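Local coordinates for structural polyprotein, VP3 (Israeli acute paralysis virus, PDB 5CDD) that probably serves as a structural building block of the viral capsid, as one of the capsid proteins cut from the structural polyprotein, at residues B[94-98]-B[123-127]. Numbering follows the deposited sequence.
Sequences GMPCY and CEYVA
E124 reaches from its helix along the loop 94-98, its chain stretched out beyond CG, and lays its carboxylate beside C97. E124 OE2 lies 3.4 Å from C97 CA, and E124 OE1 3.4 Å from C97 SG. The acid is buried, but its charge is met: OE2 forms a salt bridge with K262, OE1 one with K66 and a hydrogen bond with the backbone N of A121, and the carboxylate probably stays ionised. Nearer the helix axis, E124 CA offers a CH···O contact to M95 O at 3.3 Å. The close apolar packing is at M95, whose chain bends at chi3 (112°) to bring M95 CE against A127 CB at 3.4 Å. The looser side is at Y98, where ring atom Y98 CE2 stays 4.0 Å from E124 OE2 and the ring plane stands 76° from the carboxylate; Y98 OH hydrogen-bonds to H67. Neither side faces solvent: within the jelly-roll beta-barrel of this picornavirus-like capsid protein, the loop joins strands 90-92 and 101-106, M95 packs on strands 132-144 and 267-270, and C123 and V126 set helix 122-127 against helix 56-60.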
loop_
_atom_site.group_PDB
_atom_site.type_symbol
_atom_site.label_atom_id
_atom_site.label_comp_id
_atom_site.label_asym_id
_atom_site.label_seq_id
_atom_site.Cartn_x
_atom_site.Cartn_y
_atom_site.Cartn_z
ATOM N N GLY B 94 0.322 -47.637 -28.094
ATOM C CA GLY B 94 -0.268 -46.313 -28.030
ATOM C C GLY B 94 -1.315 -46.218 -26.940
ATOM O O GLY B 94 -1.916 -47.225 -26.558
ATOM N N MET B 95 -1.543 -45.007 -26.444
ATOM C CA MET B 95 -2.514 -44.789 -25.379
ATOM C C MET B 95 -3.963 -44.959 -25.840
ATOM O O MET B 95 -4.791 -45.483 -25.097
ATOM C CB MET B 95 -2.310 -43.399 -24.767
ATOM C CG MET B 95 -2.820 -43.274 -23.340
ATOM S SD MET B 95 -2.194 -41.802 -22.503
ATOM C CE MET B 95 -3.691 -40.839 -22.321
ATOM N N PRO B 96 -4.292 -44.514 -27.069
ATOM C CA PRO B 96 -5.661 -44.644 -27.584
ATOM C C PRO B 96 -6.083 -46.109 -27.708
ATOM O O PRO B 96 -5.242 -47.009 -27.679
ATOM C CB PRO B 96 -5.583 -43.962 -28.948
ATOM C CG PRO B 96 -4.508 -42.948 -28.760
ATOM C CD PRO B 96 -3.466 -43.726 -28.002
ATOM N N CYS B 97 -7.382 -46.348 -27.854
ATOM C CA CYS B 97 -7.880 -47.711 -27.984
ATOM C C CYS B 97 -7.740 -48.179 -29.430
ATOM O O CYS B 97 -7.943 -47.401 -30.362
ATOM C CB CYS B 97 -9.343 -47.787 -27.546
ATOM S SG CYS B 97 -9.869 -49.465 -27.130
ATOM N N TYR B 98 -7.393 -49.450 -29.615
ATOM C CA TYR B 98 -7.206 -49.998 -30.953
ATOM C C TYR B 98 -8.133 -51.163 -31.284
ATOM O O TYR B 98 -8.300 -51.518 -32.452
ATOM C CB TYR B 98 -5.751 -50.440 -31.127
ATOM C CG TYR B 98 -5.297 -51.454 -30.102
ATOM C CD1 TYR B 98 -5.687 -52.791 -30.190
ATOM C CD2 TYR B 98 -4.495 -51.072 -29.027
ATOM C CE1 TYR B 98 -5.291 -53.723 -29.233
ATOM C CE2 TYR B 98 -4.095 -51.995 -28.063
ATOM C CZ TYR B 98 -4.497 -53.318 -28.173
ATOM O OH TYR B 98 -4.107 -54.232 -27.224
ATOM N N CYS B 123 -6.543 -46.196 -19.216
ATOM C CA CYS B 123 -5.769 -45.179 -19.924
ATOM C C CYS B 123 -6.352 -44.855 -21.297
ATOM O O CYS B 123 -6.284 -43.714 -21.755
ATOM C CB CYS B 123 -4.305 -45.608 -20.071
ATOM S SG CYS B 123 -4.000 -46.921 -21.268
ATOM N N GLU B 124 -6.926 -45.856 -21.956
ATOM C CA GLU B 124 -7.527 -45.654 -23.272
ATOM C C GLU B 124 -8.805 -44.829 -23.123
ATOM O O GLU B 124 -9.170 -44.057 -24.011
ATOM C CB GLU B 124 -7.865 -47.001 -23.921
ATOM C CG GLU B 124 -6.691 -47.959 -24.050
ATOM C CD GLU B 124 -7.077 -49.262 -24.731
ATOM O OE1 GLU B 124 -8.072 -49.886 -24.304
ATOM O OE2 GLU B 124 -6.385 -49.668 -25.688
ATOM N N TYR B 125 -9.476 -45.005 -21.989
ATOM C CA TYR B 125 -10.720 -44.303 -21.681
ATOM C C TYR B 125 -10.457 -42.811 -21.478
ATOM O O TYR B 125 -11.255 -41.965 -21.881
ATOM C CB TYR B 125 -11.342 -44.922 -20.422
ATOM C CG TYR B 125 -12.725 -44.424 -20.052
ATOM C CD1 TYR B 125 -12.898 -43.254 -19.310
ATOM C CD2 TYR B 125 -13.865 -45.141 -20.419
ATOM C CE1 TYR B 125 -14.171 -42.814 -18.940
ATOM C CE2 TYR B 125 -15.139 -44.709 -20.056
ATOM C CZ TYR B 125 -15.284 -43.548 -19.317
ATOM O OH TYR B 125 -16.541 -43.121 -18.960
ATOM N N VAL B 126 -9.324 -42.496 -20.857
ATOM C CA VAL B 126 -8.945 -41.114 -20.599
ATOM C C VAL B 126 -8.476 -40.405 -21.868
ATOM O O VAL B 126 -8.904 -39.287 -22.157
ATOM C CB VAL B 126 -7.820 -41.043 -19.537
ATOM C CG1 VAL B 126 -7.334 -39.611 -19.373
ATOM C CG2 VAL B 126 -8.332 -41.579 -18.212
ATOM N N ALA B 127 -7.599 -41.059 -22.624
ATOM C CA ALA B 127 -7.064 -40.490 -23.856
ATOM C C ALA B 127 -8.153 -40.058 -24.834
ATOM O O ALA B 127 -7.927 -39.202 -25.689
ATOM C CB ALA B 127 -6.139 -41.495 -24.531
#